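Local structure of hypothetical membrane spanning protein (Thermus thermophilus, 2VPZ) at residues Leu188-Thr193 with Gly200-Glu205; Leu143-Met148 with Leu192-Glu197; Ala182-Ala187 with Leu216-Phe221; Glu12-Thr17 with Leu133-Asn138. The protein binds quinones and is probably the membrane-embedded subunit of a polysulfide reductase complex, passing electrons between the quinone pool and its partner subunits. All blocks are in the same frame, centred on the assembly; numbering follows the deposited sequence.

Overall arrangement
The four contacts run through a helical protein predicted to span the membrane, mostly where helices end and loops begin. Contacts 1 and 2 are buried neighbours, their centres about 7 Å apart, and share L192 and T193; both use helix 196-205, and the phenol of Y190 joins them by a hydrogen bond to the backbone of L143. Contact 3, only partly buried, leaves from the same helix 175-189 as contact 1, about 17 Å away, with two of its touching residues on the surface. Contact 4 is buried beside the quinone-binding residues and touches contact 2 through W144. All four meet by apolar packing across their segments; hydrogen bonds lie within the segments or lead outside them.

Contact 1. Residues Leu188-Thr193 with Gly200-Glu205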
loop_
_atom_site.group_PDB
_atom_site.type_symbol
_atom_site.label_atom_id
_atom_site.label_comp_id
_atom_site.label_asym_id
_atom_site.label_seq_id
_atom_site.Cartn_x
_atom_site.Cartn_y
_atom_site.Cartn_z
ATOM N N LEU C 188 -0.684 -33.050 22.592
ATOM C CA LEU C 188 0.432 -32.407 23.297
ATOM C C LEU C 188 1.323 -31.605 22.305
ATOM O O LEU C 188 1.863 -30.546 22.656
ATOM C CB LEU C 188 1.292 -33.460 24.050
ATOM C CG LEU C 188 2.597 -32.935 24.706
ATOM C CD1 LEU C 188 2.261 -32.154 25.988
ATOM C CD2 LEU C 188 3.565 -34.096 24.996
ATOM N N LEU C 189 1.454 -32.088 21.070
ATOM C CA LEU C 189 2.257 -31.401 20.049
ATOM C C LEU C 189 1.407 -30.362 19.279
ATOM O O LEU C 189 1.932 -29.572 18.502
ATOM C CB LEU C 189 2.876 -32.402 19.047
ATOM C CG LEU C 189 3.427 -33.750 19.567
ATOM C CD1 LEU C 189 3.711 -34.716 18.402
ATOM C CD2 LEU C 189 4.693 -33.529 20.411
ATOM N N TYR C 190 0.101 -30.363 19.502
ATOM C CA TYR C 190 -0.784 -29.421 18.828
ATOM C C TYR C 190 -0.408 -27.918 18.991
ATOM O O TYR C 190 -0.200 -27.230 17.982
ATOM C CB TYR C 190 -2.258 -29.651 19.209
ATOM C CG TYR C 190 -3.176 -28.499 18.826
ATOM C CD1 TYR C 190 -3.344 -28.115 17.488
ATOM C CD2 TYR C 190 -3.860 -27.773 19.809
ATOM C CE1 TYR C 190 -4.175 -27.026 17.135
ATOM C CE2 TYR C 190 -4.693 -26.682 19.472
ATOM C CZ TYR C 190 -4.851 -26.307 18.135
ATOM O OH TYR C 190 -5.660 -25.231 17.814
ATOM N N PRO C 191 -0.299 -27.393 20.249
ATOM C CA PRO C 191 0.081 -25.978 20.477
ATOM C C PRO C 191 1.401 -25.513 19.822
ATOM O O PRO C 191 1.580 -24.327 19.504
ATOM C CB PRO C 191 0.153 -25.834 22.001
ATOM C CG PRO C 191 -0.693 -26.962 22.533
ATOM C CD PRO C 191 -0.566 -28.088 21.516
ATOM N N LEU C 192 2.319 -26.464 19.653
ATOM C CA LEU C 192 3.666 -26.225 19.080
ATOM C C LEU C 192 3.642 -26.087 17.552
ATOM O O LEU C 192 4.637 -25.731 16.897
ATOM C CB LEU C 192 4.638 -27.359 19.499
ATOM C CG LEU C 192 4.946 -27.593 20.993
ATOM C CD1 LEU C 192 5.951 -28.764 21.186
ATOM C CD2 LEU C 192 5.494 -26.291 21.629
ATOM N N THR C 193 2.466 -26.359 17.009
ATOM C CA THR C 193 2.177 -26.319 15.591
ATOM C C THR C 193 1.511 -24.971 15.205
ATOM O O THR C 193 1.236 -24.708 14.024
ATOM C CB THR C 193 1.219 -27.530 15.261
ATOM O OG1 THR C 193 1.804 -28.369 14.268
ATOM C CG2 THR C 193 -0.183 -27.047 14.856
ATOM N N GLY C 200 -0.562 -18.409 22.074
ATOM C CA GLY C 200 -0.766 -17.518 23.208
ATOM C C GLY C 200 -2.246 -17.255 23.451
ATOM O O GLY C 200 -2.685 -17.072 24.593
ATOM N N HIS C 201 -3.028 -17.219 22.372
ATOM C CA HIS C 201 -4.481 -17.045 22.517
ATOM C C HIS C 201 -5.090 -18.352 23.116
ATOM O O HIS C 201 -5.854 -18.267 24.081
ATOM C CB HIS C 201 -5.206 -16.663 21.186
ATOM C CG HIS C 201 -6.696 -16.655 21.240
ATOM N ND1 HIS C 201 -7.427 -15.601 21.706
ATOM C CD2 HIS C 201 -7.583 -17.590 20.887
ATOM C CE1 HIS C 201 -8.706 -15.893 21.645
ATOM N NE2 HIS C 201 -8.828 -17.103 21.146
ATOM N N LEU C 202 -4.757 -19.539 22.578
ATOM C CA LEU C 202 -5.217 -20.840 23.131
ATOM C C LEU C 202 -4.833 -20.933 24.644
ATOM O O LEU C 202 -5.677 -21.253 25.484
ATOM C CB LEU C 202 -4.626 -22.079 22.383
ATOM C CG LEU C 202 -4.864 -23.513 22.943
ATOM C CD1 LEU C 202 -6.331 -23.959 22.703
ATOM C CD2 LEU C 202 -3.875 -24.535 22.333
ATOM N N LEU C 203 -3.581 -20.645 24.994
ATOM C CA LEU C 203 -3.127 -20.699 26.391
ATOM C C LEU C 203 -3.899 -19.710 27.317
ATOM O O LEU C 203 -4.369 -20.107 28.389
ATOM C CB LEU C 203 -1.579 -20.553 26.519
ATOM C CG LEU C 203 -0.664 -21.642 25.889
ATOM C CD1 LEU C 203 0.795 -21.530 26.409
ATOM C CD2 LEU C 203 -1.226 -23.062 26.182
ATOM N N GLU C 204 -4.063 -18.450 26.933
ATOM C CA GLU C 204 -4.850 -17.523 27.764
ATOM C C GLU C 204 -6.322 -17.996 27.980
ATOM O O GLU C 204 -6.739 -18.217 29.119
ATOM C CB GLU C 204 -4.871 -16.088 27.172
ATOM C CG GLU C 204 -3.603 -15.266 27.426
ATOM C CD GLU C 204 -3.236 -14.317 26.273
ATOM O OE1 GLU C 204 -2.021 -14.057 26.080
ATOM O OE2 GLU C 204 -4.166 -13.840 25.578
ATOM N N GLU C 205 -7.089 -18.179 26.899
ATOM C CA GLU C 205 -8.508 -18.580 26.962
ATOM C C GLU C 205 -8.825 -19.987 27.490
ATOM O O GLU C 205 -9.875 -20.228 28.093
ATOM C CB GLU C 205 -9.201 -18.396 25.599
ATOM C CG GLU C 205 -8.865 -17.106 24.817
ATOM C CD GLU C 205 -9.553 -15.822 25.337
ATOM O OE1 GLU C 205 -10.802 -15.808 25.476
ATOM O OE2 GLU C 205 -8.823 -14.834 25.590
#
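Y190 and P191 receive the same methyl of L202: CD2 of L202 lies 3.7 Å from CE2 of Y190 and 4.0 Å from CG of P191. The phenol ring reaches this methyl because its CG stands anti to the backbone N (chi1 165°), which carries the ring across to helix 196-205 although the first bond of the side chain runs past that helix. L202 is likewise extended away from its own N (chi1 172°), and its second torsion of 73° sends CD2 forward. The methyl comes obliquely to the aromatic ring, near CD2 and CE2 of Y190. The first side-chain bond of P191 heads toward the helix, and CG makes the touch. Residues 188-193 carry the turn at the end of helix 175-189, where T193 N bonds to Y190 O at 3.0 Å in a short 3-10 segment. The hydroxyl of Y190 is bonded to the carbonyl O of L143, Y210 packs on Y190 and P191, and R199 NE bonds P191 O as a polar tie just outside. Between these two segments contact is therefore apolar only, one leucine methyl set between an aromatic and a proline ring, and the tyrosine's polar end is satisfied from another loop.

Contact 2. Residues Leu143-Met148 with Leu192-Glu197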
loop_
_atom_site.group_PDB
_atom_site.type_symbol
_atom_site.label_atom_id
_atom_site.label_comp_id
_atom_site.label_asym_id
_atom_site.label_seq_id
_atom_site.Cartn_x
_atom_site.Cartn_y
_atom_site.Cartn_z
ATOM N N LEU C 143 -6.692 -21.347 14.874
ATOM C CA LEU C 143 -6.589 -22.545 15.728
ATOM C C LEU C 143 -7.070 -23.833 15.026
ATOM O O LEU C 143 -6.634 -24.934 15.352
ATOM C CB LEU C 143 -7.300 -22.360 17.103
ATOM C CG LEU C 143 -6.866 -21.135 17.943
ATOM C CD1 LEU C 143 -7.338 -21.262 19.412
ATOM C CD2 LEU C 143 -5.340 -20.973 17.876
ATOM N N TRP C 144 -7.952 -23.701 14.035
ATOM C CA TRP C 144 -8.458 -24.873 13.311
ATOM C C TRP C 144 -7.593 -25.287 12.151
ATOM O O TRP C 144 -8.046 -25.336 11.000
ATOM C CB TRP C 144 -9.892 -24.611 12.838
ATOM C CG TRP C 144 -10.819 -24.564 13.998
ATOM C CD1 TRP C 144 -10.569 -25.031 15.272
ATOM C CD2 TRP C 144 -12.154 -24.046 14.032
ATOM N NE1 TRP C 144 -11.663 -24.834 16.074
ATOM C CE2 TRP C 144 -12.653 -24.238 15.339
ATOM C CE3 TRP C 144 -12.992 -23.449 13.067
ATOM C CZ2 TRP C 144 -13.964 -23.828 15.724
ATOM C CZ3 TRP C 144 -14.292 -23.045 13.436
ATOM C CH2 TRP C 144 -14.763 -23.245 14.750
ATOM N N ASN C 145 -6.342 -25.609 12.438
ATOM C CA ASN C 145 -5.424 -25.994 11.373
ATOM C C ASN C 145 -5.564 -27.482 10.982
ATOM O O ASN C 145 -6.459 -28.190 11.476
ATOM C CB ASN C 145 -3.964 -25.624 11.755
ATOM C CG ASN C 145 -3.344 -26.559 12.791
ATOM O OD1 ASN C 145 -2.229 -26.337 13.274
ATOM N ND2 ASN C 145 -4.077 -27.620 13.135
ATOM N N GLY C 146 -4.694 -27.907 10.072
ATOM C CA GLY C 146 -4.692 -29.274 9.579
ATOM C C GLY C 146 -4.801 -30.419 10.581
ATOM O O GLY C 146 -5.477 -31.396 10.294
ATOM N N LEU C 147 -4.162 -30.301 11.745
ATOM C CA LEU C 147 -4.219 -31.338 12.808
ATOM C C LEU C 147 -5.662 -31.718 13.259
ATOM O O LEU C 147 -5.884 -32.792 13.831
ATOM C CB LEU C 147 -3.380 -30.959 14.056
ATOM C CG LEU C 147 -2.120 -31.696 14.533
ATOM C CD1 LEU C 147 -1.786 -31.290 15.995
ATOM C CD2 LEU C 147 -2.284 -33.234 14.449
ATOM N N MET C 148 -6.618 -30.805 13.040
ATOM C CA MET C 148 -8.024 -31.006 13.410
ATOM C C MET C 148 -8.567 -32.202 12.609
ATOM O O MET C 148 -9.489 -32.908 13.051
ATOM C CB MET C 148 -8.885 -29.761 13.124
ATOM C CG MET C 148 -8.502 -28.494 13.906
ATOM S SD MET C 148 -8.641 -28.681 15.698
ATOM C CE MET C 148 -6.898 -28.557 16.205
ATOM N N LEU C 192 2.319 -26.464 19.653
ATOM C CA LEU C 192 3.666 -26.225 19.080
ATOM C C LEU C 192 3.642 -26.087 17.552
ATOM O O LEU C 192 4.637 -25.731 16.897
ATOM C CB LEU C 192 4.638 -27.359 19.499
ATOM C CG LEU C 192 4.946 -27.593 20.993
ATOM C CD1 LEU C 192 5.951 -28.764 21.186
ATOM C CD2 LEU C 192 5.494 -26.291 21.629
ATOM N N THR C 193 2.466 -26.359 17.009
ATOM C CA THR C 193 2.177 -26.319 15.591
ATOM C C THR C 193 1.511 -24.971 15.205
ATOM O O THR C 193 1.236 -24.708 14.024
ATOM C CB THR C 193 1.219 -27.530 15.261
ATOM O OG1 THR C 193 1.804 -28.369 14.268
ATOM C CG2 THR C 193 -0.183 -27.047 14.856
ATOM N N LEU C 194 1.313 -24.087 16.167
ATOM C CA LEU C 194 0.641 -22.807 15.928
ATOM C C LEU C 194 1.516 -21.563 15.863
ATOM O O LEU C 194 2.645 -21.571 16.386
ATOM C CB LEU C 194 -0.462 -22.566 17.007
ATOM C CG LEU C 194 -1.656 -23.546 17.143
ATOM C CD1 LEU C 194 -2.404 -23.420 18.484
ATOM C CD2 LEU C 194 -2.631 -23.333 15.979
ATOM N N PRO C 195 1.067 -20.500 15.121
ATOM C CA PRO C 195 1.898 -19.284 15.049
ATOM C C PRO C 195 1.878 -18.784 16.546
ATOM O O PRO C 195 0.881 -18.998 17.263
ATOM C CB PRO C 195 1.074 -18.329 14.174
ATOM C CG PRO C 195 0.213 -19.217 13.300
ATOM C CD PRO C 195 0.076 -20.557 14.030
ATOM N N PRO C 196 2.956 -18.118 17.022
ATOM C CA PRO C 196 3.052 -17.582 18.387
ATOM C C PRO C 196 1.785 -16.954 19.041
ATOM O O PRO C 196 1.399 -17.311 20.170
ATOM C CB PRO C 196 4.199 -16.580 18.292
ATOM C CG PRO C 196 5.091 -17.119 17.194
ATOM C CD PRO C 196 4.116 -17.755 16.194
ATOM N N GLU C 197 1.173 -16.004 18.345
ATOM C CA GLU C 197 -0.030 -15.264 18.781
ATOM C C GLU C 197 -1.288 -16.155 18.981
ATOM O O GLU C 197 -2.130 -15.877 19.859
ATOM C CB GLU C 197 -0.332 -14.120 17.794
ATOM C CG GLU C 197 0.870 -13.627 16.946
ATOM C CD GLU C 197 1.288 -14.606 15.825
ATOM O OE1 GLU C 197 0.397 -15.021 15.042
ATOM O OE2 GLU C 197 2.501 -14.935 15.732
#
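L143 and L194 form the close apolar part of this contact, crossing at about a right angle. CD2 of L143 lies 3.9 Å from CD1 of L194, and CD2 of L194 comes to 4.0 Å from CA of L143, so the two methyls of L194 take the opposing leucine at its tip and at its backbone. The first bond of L143 leads away from L194; CG stands anti to the carbonyl carbon (chi1 -55°), and from there the branched end comes back so that CD2 meets L194. A198, H201 and L202 of helix 196-205 close round the same leucine. Next to it, N145 faces T193, but the amide is modelled too near the threonine methyl, and its exact placement is doubtful. N145 opens a type I beta turn, closed by M148 N on N145 O at 3.1 Å, and W144 just before it is held by NE1 to the backbone of L242. Looser packing begins at L147, whose CD1 stays 4.7 Å from CG2 of T193. Along the other segment P195 occupies the N-cap position of helix 196-205, and P196 and E197 turn to the surface. G146 of the second subunit packs on N145, L147 and T193. The leucine pair thus joins the loop before helix 148-166 to the segment leading into helix 196-205 by apolar contact, whereas the glutamate stays on the surface side and takes no part.

Contact 3. Residues Ala182-Ala187 with Leu216-Phe221; sequences ASLLLA and LGLGTF
L184 meets G217, L218 and F221 chiefly with one methyl, CD1. Its apolar contacts are wide: 4.2 Å to CE1 of F221, whose ring it approaches obliquely, and 4.4 Å to CD2 of L218. Both of these partners lie at the surface, where apolar side chains may face lipid. The close approach is to backbone instead, CD1 standing 3.4 Å from the carbonyl O of G217. G217 has no side chain, so the leucine can lie low over the main chain, with its CD2 4.2 Å from CA of G217. L184 arrives there with CG anti to its carbonyl carbon (chi1 -55°), which directs the branched end at the chain of 216-221.

Polar bonding runs within segment 216-221. The hydroxyl of T220 donates to G217 O at 2.8 Å, and T220 N reaches the same oxygen from the same face of the carbonyl plane at 3.2 Å. The C=O to OG1 angle is 130°, with OG1 tilted 33° from that plane. G219 N bonds to L216 O, and these tight turns belong to the 3-10 winding that follows helix 210-217. The carbonyl that L184 covers is therefore doubly satisfied by T220, so a methyl can sit over it at little polar cost; contact between the two segments is dispersive, while NE of R177, also on helix 175-189, adds a hydrogen bond to T220 O from outside it.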
loop_
_atom_site.group_PDB
_atom_site.type_symbol
_atom_site.label_atom_id
_atom_site.label_comp_id
_atom_site.label_asym_id
_atom_site.label_seq_id
_atom_site.Cartn_x
_atom_site.Cartn_y
_atom_site.Cartn_z
ATOM N N ALA C 182 -1.888 -42.385 20.966
ATOM C CA ALA C 182 -1.767 -41.623 19.717
ATOM C C ALA C 182 -2.426 -40.227 19.894
ATOM O O ALA C 182 -1.761 -39.199 19.711
ATOM C CB ALA C 182 -2.442 -42.400 18.544
ATOM N N SER C 183 -3.708 -40.208 20.276
ATOM C CA SER C 183 -4.488 -38.981 20.527
ATOM C C SER C 183 -3.786 -38.039 21.527
ATOM O O SER C 183 -3.714 -36.830 21.301
ATOM C CB SER C 183 -5.912 -39.279 21.057
ATOM O OG SER C 183 -6.632 -40.203 20.266
ATOM N N LEU C 184 -3.264 -38.567 22.627
ATOM C CA LEU C 184 -2.619 -37.691 23.605
ATOM C C LEU C 184 -1.261 -37.196 23.136
ATOM O O LEU C 184 -0.822 -36.112 23.531
ATOM C CB LEU C 184 -2.525 -38.342 25.006
ATOM C CG LEU C 184 -3.853 -38.838 25.624
ATOM C CD1 LEU C 184 -3.565 -39.837 26.762
ATOM C CD2 LEU C 184 -4.727 -37.668 26.121
ATOM N N LEU C 185 -0.566 -37.955 22.297
ATOM C CA LEU C 185 0.710 -37.465 21.796
ATOM C C LEU C 185 0.437 -36.290 20.817
ATOM O O LEU C 185 1.019 -35.216 20.982
ATOM C CB LEU C 185 1.576 -38.554 21.119
ATOM C CG LEU C 185 3.004 -38.065 20.748
ATOM C CD1 LEU C 185 3.754 -37.562 22.006
ATOM C CD2 LEU C 185 3.806 -39.181 20.054
ATOM N N LEU C 186 -0.446 -36.470 19.832
ATOM C CA LEU C 186 -0.800 -35.408 18.861
ATOM C C LEU C 186 -1.420 -34.145 19.576
ATOM O O LEU C 186 -1.172 -33.004 19.163
ATOM C CB LEU C 186 -1.734 -35.942 17.724
ATOM C CG LEU C 186 -1.418 -37.256 16.967
ATOM C CD1 LEU C 186 -2.098 -37.290 15.569
ATOM C CD2 LEU C 186 0.106 -37.457 16.817
ATOM N N ALA C 187 -2.188 -34.356 20.651
ATOM C CA ALA C 187 -2.814 -33.268 21.414
ATOM C C ALA C 187 -1.775 -32.410 22.177
ATOM O O ALA C 187 -1.957 -31.197 22.367
ATOM C CB ALA C 187 -3.888 -33.815 22.413
ATOM N N LEU C 216 -5.424 -36.054 32.787
ATOM C CA LEU C 216 -6.565 -36.979 32.902
ATOM C C LEU C 216 -6.385 -38.281 32.061
ATOM O O LEU C 216 -6.358 -39.408 32.590
ATOM C CB LEU C 216 -7.893 -36.313 32.490
ATOM C CG LEU C 216 -9.008 -35.976 33.492
ATOM C CD1 LEU C 216 -10.317 -36.735 33.152
ATOM C CD2 LEU C 216 -8.557 -36.313 34.924
ATOM N N GLY C 217 -6.278 -38.091 30.746
ATOM C CA GLY C 217 -6.127 -39.177 29.801
ATOM C C GLY C 217 -4.992 -40.157 30.051
ATOM O O GLY C 217 -4.977 -41.268 29.489
ATOM N N LEU C 218 -4.031 -39.764 30.885
ATOM C CA LEU C 218 -2.877 -40.615 31.258
ATOM C C LEU C 218 -3.292 -41.777 32.198
ATOM O O LEU C 218 -2.555 -42.757 32.351
ATOM C CB LEU C 218 -1.716 -39.783 31.902
ATOM C CG LEU C 218 -0.882 -38.795 31.064
ATOM C CD1 LEU C 218 0.308 -38.248 31.876
ATOM C CD2 LEU C 218 -0.366 -39.471 29.781
ATOM N N GLY C 219 -4.464 -41.630 32.815
ATOM C CA GLY C 219 -5.054 -42.625 33.682
ATOM C C GLY C 219 -5.639 -43.785 32.883
ATOM O O GLY C 219 -6.208 -44.740 33.436
ATOM N N THR C 220 -5.542 -43.705 31.560
ATOM C CA THR C 220 -6.002 -44.801 30.700
ATOM C C THR C 220 -4.930 -45.963 30.721
ATOM O O THR C 220 -5.244 -47.091 30.326
ATOM C CB THR C 220 -6.260 -44.306 29.196
ATOM O OG1 THR C 220 -7.016 -43.100 29.165
ATOM C CG2 THR C 220 -7.002 -45.406 28.376
ATOM N N PHE C 221 -3.712 -45.703 31.217
ATOM C CA PHE C 221 -2.582 -46.675 31.314
ATOM C C PHE C 221 -2.217 -47.224 32.720
ATOM O O PHE C 221 -1.243 -47.976 32.863
ATOM C CB PHE C 221 -1.313 -46.047 30.682
ATOM C CG PHE C 221 -1.531 -45.369 29.372
ATOM C CD1 PHE C 221 -1.341 -43.980 29.231
ATOM C CD2 PHE C 221 -1.952 -46.107 28.277
ATOM C CE1 PHE C 221 -1.580 -43.355 28.005
ATOM C CE2 PHE C 221 -2.213 -45.506 27.051
ATOM C CZ PHE C 221 -2.023 -44.112 26.909
#

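Contact 4. Residues Glu12-Thr17 with Leu133-Asn138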
loop_
_atom_site.group_PDB
_atom_site.type_symbol
_atom_site.label_atom_id
_atom_site.label_comp_id
_atom_site.label_asym_id
_atom_site.label_seq_id
_atom_site.Cartn_x
_atom_site.Cartn_y
_atom_site.Cartn_z
ATOM N N GLU C 12 -19.569 -15.722 19.266
ATOM C CA GLU C 12 -19.653 -17.178 19.195
ATOM C C GLU C 12 -20.892 -17.642 18.387
ATOM O O GLU C 12 -22.026 -17.299 18.731
ATOM C CB GLU C 12 -19.698 -17.746 20.623
ATOM C CG GLU C 12 -19.759 -19.255 20.745
ATOM C CD GLU C 12 -20.232 -19.720 22.123
ATOM O OE1 GLU C 12 -21.447 -19.594 22.406
ATOM O OE2 GLU C 12 -19.378 -20.169 22.915
ATOM N N PHE C 13 -20.664 -18.402 17.310
ATOM C CA PHE C 13 -21.729 -18.938 16.446
ATOM C C PHE C 13 -22.080 -20.415 16.772
ATOM O O PHE C 13 -23.156 -20.884 16.400
ATOM C CB PHE C 13 -21.365 -18.779 14.939
ATOM C CG PHE C 13 -19.923 -19.176 14.575
ATOM C CD1 PHE C 13 -19.603 -20.486 14.168
ATOM C CD2 PHE C 13 -18.881 -18.244 14.677
ATOM C CE1 PHE C 13 -18.257 -20.859 13.872
ATOM C CE2 PHE C 13 -17.529 -18.598 14.389
ATOM C CZ PHE C 13 -17.221 -19.911 13.988
ATOM N N TRP C 14 -21.171 -21.140 17.439
ATOM C CA TRP C 14 -21.375 -22.557 17.861
ATOM C C TRP C 14 -21.214 -22.618 19.395
ATOM O O TRP C 14 -20.105 -22.435 19.908
ATOM C CB TRP C 14 -20.396 -23.541 17.159
ATOM C CG TRP C 14 -20.721 -23.812 15.671
ATOM C CD1 TRP C 14 -21.951 -23.692 15.067
ATOM C CD2 TRP C 14 -19.797 -24.170 14.602
ATOM N NE1 TRP C 14 -21.844 -23.933 13.712
ATOM C CE2 TRP C 14 -20.543 -24.222 13.399
ATOM C CE3 TRP C 14 -18.414 -24.437 14.545
ATOM C CZ2 TRP C 14 -19.950 -24.541 12.144
ATOM C CZ3 TRP C 14 -17.812 -24.756 13.295
ATOM C CH2 TRP C 14 -18.591 -24.798 12.118
ATOM N N HIS C 15 -22.325 -22.888 20.086
ATOM C CA HIS C 15 -22.456 -22.922 21.542
ATOM C C HIS C 15 -22.116 -24.238 22.269
ATOM O O HIS C 15 -21.663 -25.194 21.634
ATOM C CB HIS C 15 -23.894 -22.397 21.820
ATOM C CG HIS C 15 -24.289 -21.161 21.083
ATOM N ND1 HIS C 15 -23.700 -19.960 21.330
ATOM C CD2 HIS C 15 -25.124 -20.960 20.052
ATOM C CE1 HIS C 15 -24.136 -19.068 20.475
ATOM N NE2 HIS C 15 -25.010 -19.651 19.681
ATOM N N TRP C 16 -22.308 -24.270 23.586
ATOM C CA TRP C 16 -22.079 -25.466 24.395
ATOM C C TRP C 16 -22.955 -26.591 23.800
ATOM O O TRP C 16 -22.604 -27.767 23.828
ATOM C CB TRP C 16 -22.486 -25.262 25.875
ATOM C CG TRP C 16 -24.022 -25.171 26.149
ATOM C CD1 TRP C 16 -24.798 -24.030 26.156
ATOM C CD2 TRP C 16 -24.943 -26.268 26.387
ATOM N NE1 TRP C 16 -26.120 -24.358 26.372
ATOM C CE2 TRP C 16 -26.241 -25.714 26.514
ATOM C CE3 TRP C 16 -24.793 -27.665 26.492
ATOM C CZ2 TRP C 16 -27.394 -26.510 26.750
ATOM C CZ3 TRP C 16 -25.939 -28.472 26.726
ATOM C CH2 TRP C 16 -27.223 -27.880 26.848
ATOM N N THR C 17 -24.104 -26.181 23.267
ATOM C CA THR C 17 -25.098 -27.056 22.655
ATOM C C THR C 17 -24.487 -27.862 21.486
ATOM O O THR C 17 -24.563 -29.093 21.409
ATOM C CB THR C 17 -26.334 -26.181 22.197
ATOM O OG1 THR C 17 -27.453 -26.422 23.043
ATOM C CG2 THR C 17 -26.663 -26.426 20.746
ATOM N N LEU C 133 -12.895 -31.883 9.495
ATOM C CA LEU C 133 -12.880 -31.099 8.251
ATOM C C LEU C 133 -13.906 -29.925 8.309
ATOM O O LEU C 133 -13.716 -28.922 7.621
ATOM C CB LEU C 133 -13.097 -31.991 6.990
ATOM C CG LEU C 133 -12.021 -33.023 6.582
ATOM C CD1 LEU C 133 -12.428 -33.750 5.284
ATOM C CD2 LEU C 133 -10.645 -32.337 6.385
ATOM N N ALA C 134 -14.971 -30.036 9.117
ATOM C CA ALA C 134 -15.948 -28.936 9.252
ATOM C C ALA C 134 -15.221 -27.752 9.928
ATOM O O ALA C 134 -15.545 -26.576 9.693
ATOM C CB ALA C 134 -17.215 -29.362 10.091
ATOM N N LEU C 135 -14.227 -28.070 10.755
ATOM C CA LEU C 135 -13.365 -27.080 11.427
ATOM C C LEU C 135 -12.239 -26.584 10.483
ATOM O O LEU C 135 -12.192 -25.398 10.130
ATOM C CB LEU C 135 -12.696 -27.660 12.710
ATOM C CG LEU C 135 -13.584 -28.259 13.799
ATOM C CD1 LEU C 135 -12.810 -28.428 15.122
ATOM C CD2 LEU C 135 -14.836 -27.369 14.011
ATOM N N ALA C 136 -11.374 -27.517 10.100
ATOM C CA ALA C 136 -10.169 -27.351 9.251
ATOM C C ALA C 136 -10.219 -26.657 7.881
ATOM O O ALA C 136 -9.200 -26.202 7.385
ATOM C CB ALA C 136 -9.424 -28.737 9.114
ATOM N N VAL C 137 -11.390 -26.606 7.258
ATOM C CA VAL C 137 -11.569 -25.930 5.954
ATOM C C VAL C 137 -11.609 -24.392 6.087
ATOM O O VAL C 137 -11.490 -23.656 5.096
ATOM C CB VAL C 137 -12.893 -26.379 5.202
ATOM C CG1 VAL C 137 -12.757 -27.808 4.656
ATOM C CG2 VAL C 137 -14.100 -26.256 6.155
ATOM N N ASN C 138 -11.806 -23.923 7.327
ATOM C CA ASN C 138 -11.870 -22.479 7.655
ATOM C C ASN C 138 -10.470 -21.994 7.947
ATOM O O ASN C 138 -10.070 -21.841 9.108
ATOM C CB ASN C 138 -12.776 -22.268 8.874
ATOM C CG ASN C 138 -14.107 -22.927 8.723
ATOM O OD1 ASN C 138 -14.513 -23.750 9.558
ATOM N ND2 ASN C 138 -14.782 -22.621 7.618
#
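Beside the quinone site, W14 packs on the end of helix 117-136: Y130 and H21 bind quinones in other structures of this protein, though none is bound to this chain here, and the side chain of A134 is about 5 Å from that of Y130 and about 8 Å from that of H21. The six-membered part of the W14 indole does the touching. CZ3 lies 4.0 Å from CD2 of L135, which comes obliquely to the ring, while the ring edge at CH2 faces the carbonyl O of A134, 4.3 Å away and near the ring plane. CG of W14 stands anti to the carbonyl carbon (chi1 -74°), and this throws the indole across to the helix. The first bond of L135 does not head for the indole; the isobutyl end bends round to it. F13 sets its edge over the indole, CE1 3.6 Å above one face and toward the rim. W144, with its CH2 3.7 Å from CZ3 of W14, packs beside it, and NE1 of W14 bonds to the backbone of another protein's chain.

Here the N-terminal loop leads into helix 16-41, with H15 at its N-cap position. H15 ND1 donates to E12 OE1 in a histidine-carboxylate hydrogen bond, modelled so short that its exact geometry is doubtful. NE2 of Q247 bonds the carbonyl O of W14. L135 also touches F152 of helix 148-166, and L133 and V137 pack on L192 of the second subunit.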